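Long-range contacts in Sso-CP2 metallo-carboxypetidase (Sulfolobus solfataricus, PDB 4MMO), which probably removes residues from the C-terminal end of peptides as a zinc-dependent carboxypeptidase of the M20 family: residues 96-102 with 412-417; 187-191 with 205-211; 192-198 with 298-302; 399-405 with 419-423. One frame throughout, in Å; residues are numbered along the deposited sequence.

Interaction 1 of 4, residues 96-102 with 412-417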
loop_
_atom_site.group_PDB
_atom_site.type_symbol
_atom_site.label_atom_id
_atom_site.label_comp_id
_atom_site.label_asym_id
_atom_site.label_seq_id
_atom_site.Cartn_x
_atom_site.Cartn_y
_atom_site.Cartn_z
ATOM N N ARG A 96 29.025 2.839 -25.430
ATOM C CA ARG A 96 27.692 2.355 -25.101
ATOM C C ARG A 96 26.664 3.416 -25.456
ATOM O O ARG A 96 26.976 4.602 -25.478
ATOM C CB ARG A 96 27.596 2.034 -23.611
ATOM C CG ARG A 96 28.447 0.865 -23.172
ATOM C CD ARG A 96 28.307 0.603 -21.687
ATOM N NE ARG A 96 29.215 -0.447 -21.234
ATOM C CZ ARG A 96 29.065 -1.141 -20.111
ATOM N NH1 ARG A 96 28.030 -0.914 -19.312
ATOM N NH2 ARG A 96 29.950 -2.075 -19.788
ATOM N N ILE A 97 25.441 2.978 -25.736
ATOM C CA ILE A 97 24.333 3.886 -25.995
ATOM C C ILE A 97 23.413 3.872 -24.787
ATOM O O ILE A 97 22.981 2.809 -24.358
ATOM C CB ILE A 97 23.523 3.458 -27.227
ATOM C CG1 ILE A 97 24.434 3.316 -28.445
ATOM C CG2 ILE A 97 22.417 4.474 -27.512
ATOM C CD1 ILE A 97 23.760 2.648 -29.621
ATOM N N TYR A 98 23.105 5.051 -24.253
ATOM C CA TYR A 98 22.279 5.160 -23.054
ATOM C C TYR A 98 20.888 5.681 -23.376
ATOM O O TYR A 98 20.704 6.865 -23.657
ATOM C CB TYR A 98 22.957 6.064 -22.021
ATOM C CG TYR A 98 24.147 5.416 -21.358
ATOM C CD1 TYR A 98 25.409 5.482 -21.934
ATOM C CD2 TYR A 98 24.008 4.729 -20.162
ATOM C CE1 TYR A 98 26.501 4.883 -21.333
ATOM C CE2 TYR A 98 25.090 4.127 -19.554
ATOM C CZ TYR A 98 26.335 4.206 -20.142
ATOM O OH TYR A 98 27.416 3.607 -19.538
ATOM N N ALA A 99 19.907 4.787 -23.332
ATOM C CA ALA A 99 18.523 5.164 -23.565
ATOM C C ALA A 99 17.574 4.081 -23.068
ATOM O O ALA A 99 17.908 2.895 -23.088
ATOM C CB ALA A 99 18.290 5.419 -25.044
ATOM N N ARG A 100 16.398 4.494 -22.604
ATOM C CA ARG A 100 15.314 3.551 -22.367
ATOM C C ARG A 100 14.976 2.895 -23.701
ATOM O O ARG A 100 14.787 3.582 -24.707
ATOM C CB ARG A 100 14.088 4.267 -21.788
ATOM C CG ARG A 100 12.773 3.484 -21.864
ATOM C CD ARG A 100 12.796 2.181 -21.056
ATOM N NE ARG A 100 12.565 2.392 -19.628
ATOM C CZ ARG A 100 13.474 2.246 -18.664
ATOM N NH1 ARG A 100 14.719 1.870 -18.932
ATOM N NH2 ARG A 100 13.124 2.475 -17.406
ATOM N N GLY A 101 14.914 1.566 -23.704
ATOM C CA GLY A 101 14.601 0.815 -24.908
ATOM C C GLY A 101 15.804 0.291 -25.674
ATOM O O GLY A 101 15.654 -0.330 -26.722
ATOM N N ALA A 102 17.001 0.541 -25.162
ATOM C CA ALA A 102 18.216 0.141 -25.859
ATOM C C ALA A 102 18.324 -1.390 -25.922
ATOM O O ALA A 102 18.626 -1.961 -26.968
ATOM C CB ALA A 102 19.429 0.739 -25.173
ATOM N N ASN A 412 19.019 4.300 -16.496
ATOM C CA ASN A 412 20.294 4.231 -17.200
ATOM C C ASN A 412 20.428 2.939 -17.993
ATOM O O ASN A 412 21.472 2.290 -17.971
ATOM C CB ASN A 412 21.462 4.390 -16.225
ATOM C CG ASN A 412 21.371 5.673 -15.418
ATOM O OD1 ASN A 412 21.199 6.760 -15.973
ATOM N ND2 ASN A 412 21.467 5.550 -14.099
ATOM N N GLU A 413 19.361 2.571 -18.693
ATOM C CA GLU A 413 19.412 1.436 -19.598
ATOM C C GLU A 413 20.394 1.725 -20.724
ATOM O O GLU A 413 20.439 2.842 -21.242
ATOM C CB GLU A 413 18.030 1.142 -20.181
ATOM C CG GLU A 413 18.030 0.031 -21.224
ATOM C CD GLU A 413 16.653 -0.226 -21.796
ATOM O OE1 GLU A 413 15.666 0.278 -21.216
ATOM O OE2 GLU A 413 16.556 -0.916 -22.834
ATOM N N ASN A 414 21.170 0.715 -21.109
ATOM C CA ASN A 414 22.165 0.884 -22.160
ATOM C C ASN A 414 22.571 -0.427 -22.824
ATOM O O ASN A 414 22.375 -1.500 -22.256
ATOM C CB ASN A 414 23.414 1.544 -21.583
ATOM C CG ASN A 414 24.186 0.615 -20.669
ATOM O OD1 ASN A 414 25.055 -0.127 -21.117
ATOM N ND2 ASN A 414 23.862 0.641 -19.383
ATOM N N ILE A 415 23.131 -0.329 -24.028
ATOM C CA ILE A 415 23.738 -1.478 -24.699
ATOM C C ILE A 415 25.124 -1.118 -25.235
ATOM O O ILE A 415 25.356 0.008 -25.681
ATOM C CB ILE A 415 22.859 -2.022 -25.856
ATOM C CG1 ILE A 415 22.627 -0.958 -26.932
ATOM C CG2 ILE A 415 21.525 -2.508 -25.320
ATOM C CD1 ILE A 415 22.379 -1.538 -28.293
ATOM N N LYS A 416 26.046 -2.071 -25.182
ATOM C CA LYS A 416 27.353 -1.887 -25.794
ATOM C C LYS A 416 27.171 -1.816 -27.302
ATOM O O LYS A 416 26.465 -2.637 -27.890
ATOM C CB LYS A 416 28.294 -3.035 -25.430
ATOM C CG LYS A 416 28.680 -3.082 -23.962
ATOM C CD LYS A 416 29.560 -4.282 -23.659
ATOM C CE LYS A 416 29.687 -4.511 -22.161
ATOM N NZ LYS A 416 30.479 -5.729 -21.835
ATOM N N ILE A 417 27.797 -0.823 -27.922
ATOM C CA ILE A 417 27.715 -0.657 -29.364
ATOM C C ILE A 417 28.218 -1.916 -30.073
ATOM O O ILE A 417 27.677 -2.310 -31.105
ATOM C CB ILE A 417 28.494 0.600 -29.825
ATOM C CG1 ILE A 417 27.756 1.858 -29.348
ATOM C CG2 ILE A 417 28.663 0.617 -31.347
ATOM C CD1 ILE A 417 28.397 3.178 -29.744
#
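Strands 96-98 and 414-416 run antiparallel, their axes 4.6 Å apart at 167°, and Ile-97/Ile-415 is a hydrogen-bonded pair closed by two backbone hydrogen bonds, Ile-97 N to Ile-415 O at 3.0 Å and Ile-415 N to Ile-97 O at 3.2 Å. On the face carrying Arg-96, Tyr-98, Asn-414 and Lys-416, the m chi1 of Tyr-98 (-73°) lays its ring over Asn-414 CB, 3.8 Å from the centroid and 24° off the normal, a CH-pi contact. Arg-96 and Lys-416 extend side by side despite like charges, NH2 to NZ 4.2 Å. The other face is apolar: Ile-97 CG1 meets Ile-417 CG1 at 3.7 Å. Glu-413, all-trans through chi2, reaches under the type II turn 99-102, where its OE1 accepts from Gly-101 N (2.9 Å) and forms a salt bridge with Arg-100 NH1 (2.9 Å), Arg-100 curling back through p chi2 and chi3. Glu-413 OE2 accepts from Ser-103 N and Asp-104 N, so this residue, just ahead of its strand, ties the turn to the start of helix 102-121, which carries zinc ligand Asp-104 in the M20 catalytic domain.

Interaction 2 of 4, residues 187-191 with 205-211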
loop_
_atom_site.group_PDB
_atom_site.type_symbol
_atom_site.label_atom_id
_atom_site.label_comp_id
_atom_site.label_asym_id
_atom_site.label_seq_id
_atom_site.Cartn_x
_atom_site.Cartn_y
_atom_site.Cartn_z
ATOM N N LEU A 187 -8.013 -7.077 -6.374
ATOM C CA LEU A 187 -9.116 -7.287 -5.445
ATOM C C LEU A 187 -9.432 -5.964 -4.780
ATOM O O LEU A 187 -8.525 -5.247 -4.371
ATOM C CB LEU A 187 -8.739 -8.311 -4.376
ATOM C CG LEU A 187 -8.319 -9.696 -4.860
ATOM C CD1 LEU A 187 -7.996 -10.586 -3.670
ATOM C CD2 LEU A 187 -9.406 -10.321 -5.720
ATOM N N VAL A 188 -10.717 -5.644 -4.678
ATOM C CA VAL A 188 -11.145 -4.399 -4.058
ATOM C C VAL A 188 -12.294 -4.640 -3.090
ATOM O O VAL A 188 -13.249 -5.350 -3.405
ATOM C CB VAL A 188 -11.591 -3.363 -5.110
ATOM C CG1 VAL A 188 -11.957 -2.046 -4.440
ATOM C CG2 VAL A 188 -10.492 -3.142 -6.142
ATOM N N LEU A 189 -12.178 -4.047 -1.906
ATOM C CA LEU A 189 -13.260 -4.021 -0.934
ATOM C C LEU A 189 -13.627 -2.570 -0.692
ATOM O O LEU A 189 -12.751 -1.716 -0.567
ATOM C CB LEU A 189 -12.832 -4.668 0.385
ATOM C CG LEU A 189 -12.440 -6.143 0.356
ATOM C CD1 LEU A 189 -12.036 -6.594 1.751
ATOM C CD2 LEU A 189 -13.573 -6.996 -0.174
ATOM N N ASP A 190 -14.925 -2.292 -0.643
ATOM C CA ASP A 190 -15.415 -0.958 -0.333
ATOM C C ASP A 190 -16.646 -1.105 0.550
ATOM O O ASP A 190 -17.698 -1.541 0.083
ATOM C CB ASP A 190 -15.744 -0.192 -1.613
ATOM C CG ASP A 190 -15.757 1.307 -1.406
ATOM O OD1 ASP A 190 -16.158 1.747 -0.310
ATOM O OD2 ASP A 190 -15.356 2.046 -2.330
ATOM N N TYR A 191 -16.503 -0.756 1.826
ATOM C CA TYR A 191 -17.526 -1.051 2.828
ATOM C C TYR A 191 -18.395 0.152 3.184
ATOM O O TYR A 191 -19.414 0.004 3.856
ATOM C CB TYR A 191 -16.874 -1.581 4.109
ATOM C CG TYR A 191 -16.395 -3.016 4.047
ATOM C CD1 TYR A 191 -16.584 -3.798 2.915
ATOM C CD2 TYR A 191 -15.757 -3.592 5.139
ATOM C CE1 TYR A 191 -16.146 -5.111 2.870
ATOM C CE2 TYR A 191 -15.320 -4.901 5.104
ATOM C CZ TYR A 191 -15.516 -5.658 3.969
ATOM O OH TYR A 191 -15.081 -6.964 3.934
ATOM N N ARG A 205 -17.017 -3.871 10.289
ATOM C CA ARG A 205 -15.911 -4.647 9.759
ATOM C C ARG A 205 -14.864 -3.692 9.204
ATOM O O ARG A 205 -15.192 -2.622 8.694
ATOM C CB ARG A 205 -16.390 -5.586 8.653
ATOM C CG ARG A 205 -17.388 -6.637 9.112
ATOM C CD ARG A 205 -17.427 -7.807 8.144
ATOM N NE ARG A 205 -16.168 -8.550 8.148
ATOM C CZ ARG A 205 -15.892 -9.561 8.968
ATOM N NH1 ARG A 205 -16.784 -9.973 9.858
ATOM N NH2 ARG A 205 -14.717 -10.167 8.896
ATOM N N ASN A 206 -13.601 -4.081 9.320
ATOM C CA ASN A 206 -12.497 -3.303 8.777
ATOM C C ASN A 206 -12.026 -3.980 7.483
ATOM O O ASN A 206 -11.726 -5.172 7.484
ATOM C CB ASN A 206 -11.380 -3.202 9.830
ATOM C CG ASN A 206 -10.137 -2.492 9.319
ATOM O OD1 ASN A 206 -9.537 -2.888 8.319
ATOM N ND2 ASN A 206 -9.735 -1.441 10.022
ATOM N N PRO A 207 -11.982 -3.232 6.368
ATOM C CA PRO A 207 -11.630 -3.854 5.087
ATOM C C PRO A 207 -10.151 -4.236 4.972
ATOM O O PRO A 207 -9.844 -5.198 4.267
ATOM C CB PRO A 207 -11.989 -2.773 4.066
ATOM C CG PRO A 207 -11.814 -1.498 4.806
ATOM C CD PRO A 207 -12.246 -1.790 6.217
ATOM N N CYS A 208 -9.258 -3.505 5.639
ATOM C CA CYS A 208 -7.834 -3.863 5.642
ATOM C C CYS A 208 -7.627 -5.272 6.169
ATOM O O CYS A 208 -6.988 -6.102 5.522
ATOM C CB CYS A 208 -7.023 -2.910 6.515
ATOM S SG CYS A 208 -7.331 -1.182 6.218
ATOM N N ILE A 209 -8.160 -5.532 7.358
ATOM C CA ILE A 209 -7.968 -6.821 8.003
ATOM C C ILE A 209 -8.638 -7.923 7.189
ATOM O O ILE A 209 -8.064 -8.997 7.006
ATOM C CB ILE A 209 -8.484 -6.818 9.477
ATOM C CG1 ILE A 209 -8.224 -8.164 10.157
ATOM C CG2 ILE A 209 -9.955 -6.500 9.544
ATOM C CD1 ILE A 209 -6.764 -8.467 10.346
ATOM N N ASP A 210 -9.841 -7.650 6.688
ATOM C CA ASP A 210 -10.580 -8.644 5.918
ATOM C C ASP A 210 -9.802 -9.035 4.672
ATOM O O ASP A 210 -9.654 -10.219 4.376
ATOM C CB ASP A 210 -11.969 -8.128 5.532
ATOM C CG ASP A 210 -12.945 -8.138 6.698
ATOM O OD1 ASP A 210 -12.592 -8.674 7.772
ATOM O OD2 ASP A 210 -14.071 -7.616 6.535
ATOM N N LEU A 211 -9.294 -8.044 3.951
ATOM C CA LEU A 211 -8.542 -8.312 2.734
ATOM C C LEU A 211 -7.201 -8.978 3.051
ATOM O O LEU A 211 -6.769 -9.883 2.332
ATOM C CB LEU A 211 -8.325 -7.026 1.935
ATOM C CG LEU A 211 -7.727 -7.206 0.535
ATOM C CD1 LEU A 211 -8.558 -8.165 -0.317
ATOM C CD2 LEU A 211 -7.592 -5.861 -0.163
#
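Side chains alternate along strand 187-190, so Leu-187 and Leu-189 point toward helix 207-211 while Val-188 and Asp-190 point away. Leu-187 makes the first contact, its CB 4.1 Å from Leu-211 CD1. Leu-189 makes more contact, with 71 against 35 Å² covered: its CB is 4.2 Å from Pro-207 CB, and its CD1 is 3.7 Å from Leu-211 CB, filling the space between residues one helical turn apart. The axes, 9.1 Å apart and crossing at 146°, fit a helix packed on a sheet through leucines. Beyond the strand, Tyr-191 lays one ring face over Pro-207, whose CB is 4.3 Å from the centroid and 22° off the normal, a CH-pi contact at the first turn of a helix N-capped by Asn-206. The hydroxyl of Tyr-191 then donates to Asp-210 OD2 at 2.9 Å. Phe-261 of the second subunit packs on this tyrosine. Because Arg-205 NE also reaches Asp-210 OD2 at 2.8 Å, in a salt bridge, one carboxylate oxygen takes both a neutral and a charged donor, giving the apolar helix-sheet seam a polar end beside the subunit interface.

Interaction 3 of 4, residues 192-198 with 298-302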
loop_
_atom_site.group_PDB
_atom_site.type_symbol
_atom_site.label_atom_id
_atom_site.label_comp_id
_atom_site.label_asym_id
_atom_site.label_seq_id
_atom_site.Cartn_x
_atom_site.Cartn_y
_atom_site.Cartn_z
ATOM N N GLY A 192 -17.987 1.340 2.757
ATOM C CA GLY A 192 -18.739 2.542 3.059
ATOM C C GLY A 192 -18.327 3.703 2.181
ATOM O O GLY A 192 -17.483 3.554 1.298
ATOM N N THR A 193 -18.920 4.865 2.435
ATOM C CA THR A 193 -18.682 6.044 1.615
ATOM C C THR A 193 -17.477 6.842 2.094
ATOM O O THR A 193 -16.866 7.577 1.315
ATOM C CB THR A 193 -19.912 6.968 1.607
ATOM O OG1 THR A 193 -20.284 7.286 2.955
ATOM C CG2 THR A 193 -21.083 6.297 0.906
ATOM N N LYS A 194 -17.136 6.704 3.371
ATOM C CA LYS A 194 -16.040 7.480 3.944
ATOM C C LYS A 194 -15.334 6.749 5.079
ATOM O O LYS A 194 -15.884 5.825 5.683
ATOM C CB LYS A 194 -16.562 8.823 4.456
ATOM C CG LYS A 194 -17.602 8.702 5.559
ATOM C CD LYS A 194 -18.176 10.059 5.930
ATOM C CE LYS A 194 -19.345 9.924 6.891
ATOM N NZ LYS A 194 -18.951 9.263 8.164
ATOM N N ASP A 195 -14.110 7.178 5.365
ATOM C CA ASP A 195 -13.369 6.670 6.508
ATOM C C ASP A 195 -14.091 7.063 7.790
ATOM O O ASP A 195 -14.764 8.094 7.844
ATOM C CB ASP A 195 -11.944 7.230 6.515
ATOM C CG ASP A 195 -11.125 6.766 5.320
ATOM O OD1 ASP A 195 -11.469 5.721 4.728
ATOM O OD2 ASP A 195 -10.131 7.442 4.978
ATOM N N LEU A 196 -13.953 6.228 8.814
ATOM C CA LEU A 196 -14.565 6.484 10.109
ATOM C C LEU A 196 -13.498 6.668 11.165
ATOM O O LEU A 196 -12.373 6.198 11.011
ATOM C CB LEU A 196 -15.447 5.310 10.520
ATOM C CG LEU A 196 -16.421 4.797 9.461
ATOM C CD1 LEU A 196 -17.229 3.640 10.022
ATOM C CD2 LEU A 196 -17.327 5.910 8.971
ATOM N N HIS A 197 -13.861 7.356 12.239
ATOM C CA HIS A 197 -13.021 7.427 13.423
ATOM C C HIS A 197 -12.898 6.006 13.970
ATOM O O HIS A 197 -13.905 5.319 14.156
ATOM C CB HIS A 197 -13.659 8.369 14.451
ATOM C CG HIS A 197 -12.786 8.687 15.627
ATOM N ND1 HIS A 197 -11.721 7.898 16.012
ATOM C CD2 HIS A 197 -12.830 9.709 16.517
ATOM C CE1 HIS A 197 -11.146 8.419 17.075
ATOM N NE2 HIS A 197 -11.799 9.519 17.409
ATOM N N SER A 198 -11.667 5.560 14.203
ATOM C CA SER A 198 -11.410 4.197 14.673
ATOM C C SER A 198 -12.124 3.866 15.980
ATOM O O SER A 198 -12.259 2.698 16.331
ATOM C CB SER A 198 -9.907 3.936 14.814
ATOM O OG SER A 198 -9.382 4.549 15.974
ATOM N N THR A 298 -5.932 7.994 13.167
ATOM C CA THR A 298 -6.705 6.839 13.611
ATOM C C THR A 298 -8.069 6.764 12.919
ATOM O O THR A 298 -8.940 7.606 13.127
ATOM C CB THR A 298 -6.865 6.836 15.150
ATOM O OG1 THR A 298 -7.772 5.803 15.542
ATOM C CG2 THR A 298 -7.374 8.184 15.661
ATOM N N ILE A 299 -8.235 5.743 12.085
ATOM C CA ILE A 299 -9.467 5.564 11.330
ATOM C C ILE A 299 -9.779 4.102 11.042
ATOM O O ILE A 299 -8.893 3.251 11.077
ATOM C CB ILE A 299 -9.397 6.273 9.959
ATOM C CG1 ILE A 299 -8.110 5.887 9.224
ATOM C CG2 ILE A 299 -9.470 7.780 10.126
ATOM C CD1 ILE A 299 -8.176 6.090 7.720
ATOM N N VAL A 300 -11.045 3.821 10.756
ATOM C CA VAL A 300 -11.411 2.598 10.054
ATOM C C VAL A 300 -11.546 2.972 8.583
ATOM O O VAL A 300 -12.463 3.710 8.223
ATOM C CB VAL A 300 -12.753 2.009 10.533
ATOM C CG1 VAL A 300 -13.017 0.671 9.841
ATOM C CG2 VAL A 300 -12.759 1.840 12.037
ATOM N N PRO A 301 -10.634 2.479 7.723
ATOM C CA PRO A 301 -10.788 2.852 6.312
ATOM C C PRO A 301 -12.000 2.166 5.707
ATOM O O PRO A 301 -12.416 1.125 6.216
ATOM C CB PRO A 301 -9.494 2.337 5.665
ATOM C CG PRO A 301 -8.563 2.041 6.816
ATOM C CD PRO A 301 -9.462 1.607 7.920
ATOM N N HIS A 302 -12.570 2.738 4.652
ATOM C CA HIS A 302 -13.760 2.154 4.038
ATOM C C HIS A 302 -13.387 1.315 2.822
ATOM O O HIS A 302 -14.195 0.525 2.333
ATOM C CB HIS A 302 -14.770 3.247 3.662
ATOM C CG HIS A 302 -14.329 4.124 2.534
ATOM N ND1 HIS A 302 -14.564 3.812 1.213
ATOM C CD2 HIS A 302 -13.674 5.309 2.530
ATOM C CE1 HIS A 302 -14.071 4.765 0.442
ATOM N NE2 HIS A 302 -13.524 5.685 1.217
#
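Thr-298 opens the segment with its side chain directed sideways, and its OG1, like Ser-198 OG, is hydrogen-bonded to Arg-311 NH2 of the second subunit. Ile-299 follows; its CA lies 3.0 Å from Leu-196 O, while its CD1 reaches to 3.6 Å from Asp-195 OD2. At Val-300 the backbones join in an antiparallel hydrogen-bonded pair, with Leu-196 N donating to Val-300 O at 3.0 Å (172°) and Val-300 N to Leu-196 O at 2.7 Å (147°). The CB atoms of Leu-196 and Val-300 are 4.3 Å apart on the same face. This short, weakly bonded pairing adds residues 196-197 to the start of strand 299-312, in the antiparallel sheet of the M20 dimerisation domain, and the second subunit lies against both segments. Pro-301, which has no amide hydrogen to donate, passes the chain on; its CA is 3.3 Å from Asp-195 OD1. His-302 ends the walk: its N donates to that same Asp-195 OD1 at 3.2 Å, and its ring sits with one face toward Lys-194 N and Thr-193 O, while its ND1 is hydrogen-bonded to Asp-190, on the strand that leads into 192-198.

Interaction 4 of 4, residues 399-405 with 419-423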
loop_
_atom_site.group_PDB
_atom_site.type_symbol
_atom_site.label_atom_id
_atom_site.label_comp_id
_atom_site.label_asym_id
_atom_site.label_seq_id
_atom_site.Cartn_x
_atom_site.Cartn_y
_atom_site.Cartn_z
ATOM N N ILE A 399 18.670 -13.972 -29.997
ATOM C CA ILE A 399 19.221 -12.750 -30.590
ATOM C C ILE A 399 18.922 -11.587 -29.657
ATOM O O ILE A 399 17.773 -11.368 -29.278
ATOM C CB ILE A 399 18.698 -12.435 -32.010
ATOM C CG1 ILE A 399 18.895 -13.641 -32.936
ATOM C CG2 ILE A 399 19.419 -11.213 -32.569
ATOM C CD1 ILE A 399 18.198 -13.514 -34.275
ATOM N N GLY A 400 19.962 -10.852 -29.280
ATOM C CA GLY A 400 19.807 -9.734 -28.369
ATOM C C GLY A 400 20.934 -8.728 -28.461
ATOM O O GLY A 400 22.113 -9.085 -28.407
ATOM N N ALA A 401 20.562 -7.460 -28.602
ATOM C CA ALA A 401 21.533 -6.378 -28.649
ATOM C C ALA A 401 22.042 -6.066 -27.246
ATOM O O ALA A 401 23.107 -5.470 -27.080
ATOM C CB ALA A 401 20.905 -5.151 -29.264
ATOM N N GLY A 402 21.275 -6.477 -26.240
ATOM C CA GLY A 402 21.587 -6.156 -24.860
ATOM C C GLY A 402 22.312 -7.256 -24.116
ATOM O O GLY A 402 22.750 -8.246 -24.705
ATOM N N GLY A 403 22.435 -7.072 -22.806
ATOM C CA GLY A 403 23.126 -8.020 -21.955
ATOM C C GLY A 403 22.725 -7.872 -20.499
ATOM O O GLY A 403 21.703 -7.261 -20.182
ATOM N N TYR A 404 23.543 -8.433 -19.615
ATOM C CA TYR A 404 23.295 -8.393 -18.178
ATOM C C TYR A 404 23.548 -6.993 -17.628
ATOM O O TYR A 404 22.933 -6.576 -16.648
ATOM C CB TYR A 404 24.213 -9.397 -17.479
ATOM C CG TYR A 404 23.896 -9.636 -16.020
ATOM C CD1 TYR A 404 22.685 -10.194 -15.636
ATOM C CD2 TYR A 404 24.819 -9.324 -15.028
ATOM C CE1 TYR A 404 22.395 -10.424 -14.303
ATOM C CE2 TYR A 404 24.538 -9.552 -13.693
ATOM C CZ TYR A 404 23.326 -10.103 -13.337
ATOM O OH TYR A 404 23.043 -10.332 -12.010
ATOM N N TYR A 405 24.467 -6.281 -18.273
ATOM C CA TYR A 405 24.860 -4.931 -17.881
ATOM C C TYR A 405 23.801 -3.892 -18.236
ATOM O O TYR A 405 23.894 -2.739 -17.818
ATOM C CB TYR A 405 26.155 -4.557 -18.609
ATOM C CG TYR A 405 26.004 -4.579 -20.119
ATOM C CD1 TYR A 405 25.558 -3.460 -20.809
ATOM C CD2 TYR A 405 26.289 -5.728 -20.849
ATOM C CE1 TYR A 405 25.406 -3.481 -22.181
ATOM C CE2 TYR A 405 26.139 -5.756 -22.225
ATOM C CZ TYR A 405 25.696 -4.630 -22.887
ATOM O OH TYR A 405 25.547 -4.652 -24.257
ATOM N N ASP A 419 27.952 -4.937 -28.984
ATOM C CA ASP A 419 26.925 -5.966 -28.855
ATOM C C ASP A 419 25.815 -5.750 -29.876
ATOM O O ASP A 419 25.165 -6.702 -30.306
ATOM C CB ASP A 419 26.351 -5.995 -27.438
ATOM C CG ASP A 419 27.338 -6.527 -26.420
ATOM O OD1 ASP A 419 28.378 -7.083 -26.831
ATOM O OD2 ASP A 419 27.074 -6.401 -25.209
ATOM N N TYR A 420 25.602 -4.495 -30.265
ATOM C CA TYR A 420 24.606 -4.179 -31.280
ATOM C C TYR A 420 25.049 -4.744 -32.623
ATOM O O TYR A 420 24.247 -5.300 -33.371
ATOM C CB TYR A 420 24.401 -2.665 -31.388
ATOM C CG TYR A 420 23.528 -2.242 -32.546
ATOM C CD1 TYR A 420 22.241 -2.748 -32.692
ATOM C CD2 TYR A 420 23.984 -1.332 -33.489
ATOM C CE1 TYR A 420 21.436 -2.363 -33.752
ATOM C CE2 TYR A 420 23.185 -0.939 -34.550
ATOM C CZ TYR A 420 21.911 -1.455 -34.675
ATOM O OH TYR A 420 21.112 -1.067 -35.727
ATOM N N TYR A 421 26.337 -4.601 -32.917
ATOM C CA TYR A 421 26.891 -5.101 -34.170
ATOM C C TYR A 421 26.941 -6.625 -34.199
ATOM O O TYR A 421 26.722 -7.232 -35.245
ATOM C CB TYR A 421 28.282 -4.512 -34.420
ATOM C CG TYR A 421 28.248 -3.044 -34.776
ATOM C CD1 TYR A 421 27.544 -2.598 -35.886
ATOM C CD2 TYR A 421 28.919 -2.105 -34.006
ATOM C CE1 TYR A 421 27.503 -1.261 -36.217
ATOM C CE2 TYR A 421 28.884 -0.761 -34.331
ATOM C CZ TYR A 421 28.175 -0.346 -35.436
ATOM O OH TYR A 421 28.137 0.989 -35.767
ATOM N N LYS A 422 27.215 -7.249 -33.057
ATOM C CA LYS A 422 27.203 -8.710 -32.994
ATOM C C LYS A 422 25.787 -9.239 -33.184
ATOM O O LYS A 422 25.596 -10.332 -33.716
ATOM C CB LYS A 422 27.763 -9.227 -31.666
ATOM C CG LYS A 422 29.275 -9.159 -31.540
ATOM C CD LYS A 422 29.753 -10.101 -30.449
ATOM C CE LYS A 422 31.166 -9.789 -29.995
ATOM N NZ LYS A 422 31.422 -10.326 -28.628
ATOM N N ALA A 423 24.796 -8.462 -32.750
ATOM C CA ALA A 423 23.407 -8.891 -32.847
ATOM C C ALA A 423 22.962 -8.927 -34.304
ATOM O O ALA A 423 22.309 -9.880 -34.737
ATOM C CB ALA A 423 22.502 -7.973 -32.027
HETATM O O HOH W 1 25.206 -9.110 -28.776
#
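This is a loop-to-helix contact of modest size, 266 Å² of surface summed over both sides, in which the glycine-rich loop 399-405 lies against the first turns of helix 417-433 in the M20 catalytic domain. The one direct hydrogen bond between the two segments runs from Tyr-405 OH to Asp-419 OD2, at only 2.5 Å. The p chi1 of Tyr-405 (60°) brings the phenol to the carboxylate, which meets the ring at its edge. A second link runs through water: one molecule donates to Gly-400 O (3.1 Å) and to Asp-419 O (2.9 Å), spanning carbonyls whose O atoms stand 4.3 Å apart and could not bond each other. Between these polar points the fit depends on small residues. Ala-423 CB is 3.8 Å from Gly-400 O and 3.9 Å from Ala-401 CA. Ala-401 CB and Ala-423 CB are 4.3 Å apart. The backbones therefore come close, with 4.6 Å between Ala-401 CA and Tyr-420 CA. Ala-401 CB also approaches the edge of the Tyr-420 ring, 4.4 Å from Tyr-420 CD1. Tyr-420, buried, packs against Met-110 and Phe-114 of helix 102-121 and Leu-8 of helix 3-12, its hydroxyl bonded to Glu-4 O, while Ala-401, Tyr-405 and Tyr-420 all touch Ile-415 of strand 414-416, which leads straight into the helix.

In the fold
The four contacts fall into two well-separated pairs. Interactions 1 and 4 have centres 10 Å apart and meet through Tyr-405, whose OH lies 2.8 Å from Lys-416 N, a probable hydrogen bond; strand 414-416 runs on into the helix of interaction 4. Both stand near the metal: the side chain of Glu-413 is about 9 Å from the bound zinc, and residue Gly-400 lies about 11 Å from it. Interactions 2 and 3, with centres 11 Å apart, share the antiparallel sheet of the dimerisation domain, joined by Tyr-191 N to His-302 O at 2.7 Å, and both touch the second subunit. Centres of 1 and 2 are 43 Å apart, those of 3 and 4 53 Å, separating catalytic from dimer-forming regions.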